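Local atomic coordinates of galectin-1 (PDB entry 1A78), a protein that binds beta-galactosides and probably a wide range of complex carbohydrates, works as a homodimer, and may regulate apoptosis and cell differentiation. Residues N41-F46 and K113-I118; I98-F101 and D105-S108. All coordinates share one frame; numbering follows the deposited sequence.

Interaction 1: residues N41-F46 and K113-I118; sequences NFLLHF and KVLPSI. With YIO (1-thio-beta-D-galactopyranose), chain C.
L43 drives its forked end into the curve of residues 113-118, and everything that passes between the two segments runs through that one side chain. Its two methyl groups part company: CD1 turns to the backbone of K113, whereas CD2 turns to I118. L115 reaches toward L43, tip to tip, and its CD1 touches both prongs, lying 3.8 Å from L43 CD1. L43 CD2 also meets I118 CD1 at 3.9 Å, a purely apolar touch. K113 adds only the root of its chain, CB lying 3.9 Å from L43 CD1, before the lysine chain, bent at its last torsion, leads away. The 3.0 Å between L43 CD1 and K113 O is too short to be more than doubtful, and with chi1 at -140°, away from the usual staggered values, the exact placing of this leucine deserves caution.

L43 belongs to a classic beta bulge, in which it and L44 both face L35 on the neighbouring strand; this probably helps it point toward the loop. L44 packs on F90, I97 and I99 of the opposite sheet.

A few residues on, H45 reaches the sugar. With CG anti to the backbone N (chi1 165°) the ring is carried out to the ligand, where NE2 comes within 2.9 Å of O4 of the bound thiogalactose. That hydrogen bond is weak, bent to 123° at the hydrogen. N34 OD1 accepts from ND1 and probably fixes the ring's rotation, while W69 meets the ring edge-to-face; R49, N62 and E72 hold the sugar too. The strand thus carries on one side a plug for the loop that leads into strand 118-124, and on the other the galactose site of the galectin beta-sandwich.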
loop_
_atom_site.group_PDB
_atom_site.type_symbol
_atom_site.label_atom_id
_atom_site.label_comp_id
_atom_site.label_asym_id
_atom_site.label_seq_id
_atom_site.Cartn_x
_atom_site.Cartn_y
_atom_site.Cartn_z
ATOM N N ASN A 41 -15.056 -10.696 -0.123
ATOM C CA ASN A 41 -14.476 -11.988 -0.471
ATOM C C ASN A 41 -13.050 -11.996 -0.019
ATOM O O ASN A 41 -12.236 -11.301 -0.601
ATOM C CB ASN A 41 -14.505 -12.232 -1.986
ATOM C CG ASN A 41 -15.920 -12.211 -2.567
ATOM O OD1 ASN A 41 -16.616 -13.233 -2.609
ATOM N ND2 ASN A 41 -16.342 -11.046 -3.034
ATOM N N PHE A 42 -12.772 -12.731 1.056
ATOM C CA PHE A 42 -11.430 -12.854 1.618
ATOM C C PHE A 42 -10.945 -14.275 1.444
ATOM O O PHE A 42 -11.688 -15.215 1.647
ATOM C CB PHE A 42 -11.423 -12.544 3.112
ATOM C CG PHE A 42 -11.828 -11.135 3.454
ATOM C CD1 PHE A 42 -11.637 -10.083 2.541
ATOM C CD2 PHE A 42 -12.353 -10.843 4.710
ATOM C CE1 PHE A 42 -11.956 -8.768 2.879
ATOM C CE2 PHE A 42 -12.679 -9.521 5.062
ATOM C CZ PHE A 42 -12.477 -8.487 4.145
ATOM N N LEU A 43 -9.726 -14.429 0.950
ATOM C CA LEU A 43 -9.125 -15.746 0.812
ATOM C C LEU A 43 -8.647 -16.013 2.238
ATOM O O LEU A 43 -8.773 -17.119 2.731
ATOM C CB LEU A 43 -7.937 -15.693 -0.149
ATOM C CG LEU A 43 -7.748 -16.845 -1.135
ATOM C CD1 LEU A 43 -8.998 -17.038 -2.012
ATOM C CD2 LEU A 43 -6.525 -16.546 -2.006
ATOM N N LEU A 44 -8.215 -14.955 2.922
ATOM C CA LEU A 44 -7.756 -15.029 4.289
ATOM C C LEU A 44 -8.113 -13.801 5.104
ATOM O O LEU A 44 -7.790 -12.691 4.699
ATOM C CB LEU A 44 -6.215 -15.174 4.365
ATOM C CG LEU A 44 -5.574 -15.056 5.788
ATOM C CD1 LEU A 44 -6.099 -16.162 6.734
ATOM C CD2 LEU A 44 -4.069 -15.151 5.740
ATOM N N HIS A 45 -8.814 -14.010 6.220
ATOM C CA HIS A 45 -9.128 -12.963 7.200
ATOM C C HIS A 45 -8.332 -13.427 8.438
ATOM O O HIS A 45 -8.640 -14.470 9.041
ATOM C CB HIS A 45 -10.625 -12.885 7.538
ATOM C CG HIS A 45 -10.934 -12.081 8.777
ATOM N ND1 HIS A 45 -11.051 -10.704 8.774
ATOM C CD2 HIS A 45 -11.176 -12.466 10.055
ATOM C CE1 HIS A 45 -11.345 -10.274 9.990
ATOM N NE2 HIS A 45 -11.429 -11.322 10.787
ATOM N N PHE A 46 -7.270 -12.683 8.737
ATOM C CA PHE A 46 -6.359 -12.943 9.843
ATOM C C PHE A 46 -6.730 -12.000 10.987
ATOM O O PHE A 46 -6.385 -10.828 10.960
ATOM C CB PHE A 46 -4.941 -12.675 9.340
ATOM C CG PHE A 46 -3.896 -12.769 10.385
ATOM C CD1 PHE A 46 -3.570 -11.662 11.155
ATOM C CD2 PHE A 46 -3.247 -13.967 10.616
ATOM C CE1 PHE A 46 -2.622 -11.752 12.144
ATOM C CE2 PHE A 46 -2.285 -14.073 11.607
ATOM C CZ PHE A 46 -1.972 -12.968 12.375
ATOM N N LYS A 113 -9.981 -21.228 -2.425
ATOM C CA LYS A 113 -10.261 -20.798 -3.789
ATOM C C LYS A 113 -8.968 -20.303 -4.400
ATOM O O LYS A 113 -8.389 -19.334 -3.917
ATOM C CB LYS A 113 -11.283 -19.662 -3.799
ATOM C CG LYS A 113 -11.589 -19.143 -5.183
ATOM C CD LYS A 113 -12.741 -18.187 -5.156
ATOM C CE LYS A 113 -12.997 -17.680 -6.556
ATOM N NZ LYS A 113 -13.292 -18.776 -7.523
ATOM N N VAL A 114 -8.488 -20.985 -5.431
ATOM C CA VAL A 114 -7.247 -20.545 -6.052
ATOM C C VAL A 114 -7.511 -19.477 -7.104
ATOM O O VAL A 114 -8.335 -19.643 -8.006
ATOM C CB VAL A 114 -6.393 -21.685 -6.635
ATOM C CG1 VAL A 114 -4.940 -21.472 -6.209
ATOM C CG2 VAL A 114 -6.875 -23.028 -6.158
ATOM N N LEU A 115 -6.867 -18.340 -6.887
ATOM C CA LEU A 115 -6.967 -17.177 -7.738
ATOM C C LEU A 115 -5.650 -17.091 -8.483
ATOM O O LEU A 115 -4.609 -17.477 -7.942
ATOM C CB LEU A 115 -7.111 -15.927 -6.856
ATOM C CG LEU A 115 -8.322 -15.922 -5.920
ATOM C CD1 LEU A 115 -8.249 -14.770 -4.925
ATOM C CD2 LEU A 115 -9.590 -15.869 -6.756
ATOM N N PRO A 116 -5.684 -16.649 -9.756
ATOM C CA PRO A 116 -4.460 -16.512 -10.559
ATOM C C PRO A 116 -3.481 -15.546 -9.842
ATOM O O PRO A 116 -2.271 -15.631 -10.029
ATOM C CB PRO A 116 -4.983 -15.927 -11.865
ATOM C CG PRO A 116 -6.359 -16.505 -11.963
ATOM C CD PRO A 116 -6.889 -16.391 -10.571
ATOM N N SER A 117 -4.028 -14.617 -9.058
ATOM C CA SER A 117 -3.253 -13.671 -8.274
ATOM C C SER A 117 -4.218 -13.078 -7.265
ATOM O O SER A 117 -5.423 -13.131 -7.471
ATOM C CB SER A 117 -2.659 -12.559 -9.137
ATOM O OG SER A 117 -3.579 -11.514 -9.383
ATOM N N ILE A 118 -3.688 -12.492 -6.193
ATOM C CA ILE A 118 -4.484 -11.867 -5.135
ATOM C C ILE A 118 -4.498 -10.330 -5.303
ATOM O O ILE A 118 -3.526 -9.641 -4.979
ATOM C CB ILE A 118 -3.932 -12.249 -3.737
ATOM C CG1 ILE A 118 -4.020 -13.757 -3.552
ATOM C CG2 ILE A 118 -4.712 -11.536 -2.644
ATOM C CD1 ILE A 118 -3.404 -14.219 -2.266
HETATM C C1 YIO C . -16.824 -13.010 13.395
HETATM C C2 YIO C . -16.252 -11.616 13.353
HETATM C C3 YIO C . -15.672 -11.332 11.981
HETATM C C4 YIO C . -14.586 -12.338 11.716
HETATM C C5 YIO C . -15.167 -13.748 11.825
HETATM C C6 YIO C . -14.114 -14.817 11.692
HETATM O O2 YIO C . -17.267 -10.681 13.640
HETATM O O3 YIO C . -15.115 -10.032 11.967
HETATM O O4 YIO C . -13.539 -12.149 12.653
HETATM O O5 YIO C . -15.808 -13.963 13.096
HETATM O O6 YIO C . -14.730 -16.059 11.390
HETATM S S1 YIO C . -17.198 -13.299 15.145
#

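Interaction 2: residues I98-F101 and D105-S108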
loop_
_atom_site.group_PDB
_atom_site.type_symbol
_atom_site.label_atom_id
_atom_site.label_comp_id
_atom_site.label_asym_id
_atom_site.label_seq_id
_atom_site.Cartn_x
_atom_site.Cartn_y
_atom_site.Cartn_z
ATOM N N ILE A 98 1.069 -19.246 3.824
ATOM C CA ILE A 98 1.905 -19.405 4.996
ATOM C C ILE A 98 2.021 -18.055 5.695
ATOM O O ILE A 98 2.320 -17.054 5.044
ATOM C CB ILE A 98 3.286 -19.957 4.588
ATOM C CG1 ILE A 98 3.101 -21.369 4.025
ATOM C CG2 ILE A 98 4.259 -19.940 5.769
ATOM C CD1 ILE A 98 4.085 -21.772 2.918
ATOM N N ILE A 99 1.718 -18.023 6.996
ATOM C CA ILE A 99 1.792 -16.805 7.797
ATOM C C ILE A 99 3.006 -16.915 8.740
ATOM O O ILE A 99 3.138 -17.909 9.456
ATOM C CB ILE A 99 0.502 -16.596 8.648
ATOM C CG1 ILE A 99 -0.758 -16.568 7.762
ATOM C CG2 ILE A 99 0.593 -15.282 9.422
ATOM C CD1 ILE A 99 -1.416 -17.901 7.506
ATOM N N LYS A 100 3.883 -15.906 8.743
ATOM C CA LYS A 100 5.069 -15.929 9.586
ATOM C C LYS A 100 5.140 -14.663 10.407
ATOM O O LYS A 100 4.811 -13.577 9.928
ATOM C CB LYS A 100 6.341 -16.101 8.754
ATOM C CG LYS A 100 6.100 -16.634 7.346
ATOM C CD LYS A 100 7.305 -17.386 6.781
ATOM C CE LYS A 100 7.098 -17.766 5.295
ATOM N NZ LYS A 100 8.244 -18.563 4.691
ATOM N N PHE A 101 5.553 -14.819 11.659
ATOM C CA PHE A 101 5.645 -13.722 12.607
ATOM C C PHE A 101 7.099 -13.364 12.800
ATOM O O PHE A 101 7.977 -14.213 12.630
ATOM C CB PHE A 101 5.011 -14.145 13.948
ATOM C CG PHE A 101 3.566 -14.573 13.826
ATOM C CD1 PHE A 101 2.596 -13.680 13.371
ATOM C CD2 PHE A 101 3.195 -15.891 14.066
ATOM C CE1 PHE A 101 1.295 -14.096 13.147
ATOM C CE2 PHE A 101 1.896 -16.320 13.847
ATOM C CZ PHE A 101 0.945 -15.421 13.383
ATOM N N ASP A 105 7.777 -17.615 14.519
ATOM C CA ASP A 105 6.578 -18.448 14.467
ATOM C C ASP A 105 5.953 -18.458 13.093
ATOM O O ASP A 105 5.980 -17.453 12.384
ATOM C CB ASP A 105 5.536 -17.948 15.450
ATOM C CG ASP A 105 5.867 -18.305 16.864
ATOM O OD1 ASP A 105 5.975 -19.526 17.143
ATOM O OD2 ASP A 105 6.019 -17.363 17.680
ATOM N N GLN A 106 5.264 -19.547 12.782
ATOM C CA GLN A 106 4.644 -19.696 11.484
ATOM C C GLN A 106 3.543 -20.769 11.474
ATOM O O GLN A 106 3.571 -21.708 12.266
ATOM C CB GLN A 106 5.760 -20.059 10.497
ATOM C CG GLN A 106 5.341 -20.497 9.116
ATOM C CD GLN A 106 6.510 -21.056 8.323
ATOM O OE1 GLN A 106 7.482 -20.345 8.038
ATOM N NE2 GLN A 106 6.426 -22.338 7.967
ATOM N N PHE A 107 2.536 -20.587 10.626
ATOM C CA PHE A 107 1.471 -21.575 10.459
ATOM C C PHE A 107 0.827 -21.339 9.106
ATOM O O PHE A 107 1.103 -20.341 8.462
ATOM C CB PHE A 107 0.458 -21.527 11.608
ATOM C CG PHE A 107 -0.392 -20.296 11.643
ATOM C CD1 PHE A 107 -1.595 -20.242 10.934
ATOM C CD2 PHE A 107 -0.029 -19.214 12.437
ATOM C CE1 PHE A 107 -2.414 -19.130 11.025
ATOM C CE2 PHE A 107 -0.847 -18.093 12.532
ATOM C CZ PHE A 107 -2.036 -18.048 11.831
ATOM N N SER A 108 0.028 -22.266 8.623
ATOM C CA SER A 108 -0.583 -22.034 7.335
ATOM C C SER A 108 -2.104 -22.089 7.433
ATOM O O SER A 108 -2.638 -22.481 8.480
ATOM C CB SER A 108 -0.053 -23.036 6.309
ATOM O OG SER A 108 -0.601 -24.321 6.504
#
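I99 and F107 form the hydrogen-bonded pair at the centre of this antiparallel ladder. I99 N donates to F107 O over 2.8 Å, and F107 N returns the bond to I99 O at 3.0 Å. Toward the turn F101 N donates to D105 O. CA-H...O contacts accompany them at the neighbouring positions, Q106 CA standing 3.1 Å from I99 O. The ladder closes a beta hairpin whose strand 106-110 is one of the two outermost strands of the five-stranded sheet within this chain; the face bearing I99 and F107 looks toward strand 41-49 of the other sheet, in the core of the galectin beta-sandwich.

Apolar packing gathers on that inward face. F107 takes the crowded position between its backbone N and carbonyl carbon (chi1 69°), which lays one ring face over I99 CB. F101 and F107 meet rim to rim, planes 41° apart, CZ of F101 only 3.3 Å from CE2 of F107. D105 CB comes to the edge of the F101 ring, 3.4 Å from CD2.

On the other face I98 CG2 rests against Q106 CG at 3.6 Å. Q106 runs alongside K100, whose NZ makes its salt bridge to E91.

In the fold
Interactions 1 and 2 have centres about 16 Å apart and lie in one beta-sandwich, interaction 2 within its five-stranded sheet and interaction 1 between a strand of the six-stranded sheet and the loop that enters it. Along the chain, 41-46 comes first, then both strands of the 98-108 hairpin, and last 113-118, which leads from strand 106-110 to strand 118-124. The two contacts touch across the core: F46 CZ packs 3.5 Å from F101 CE1, and F46 also reaches I99 and F107. Strand 41-49 therefore joins them, offering L44 and F46 to the hairpin while H45 faces the galactoside, so that the sugar-binding strand is backed by the opposite sheet.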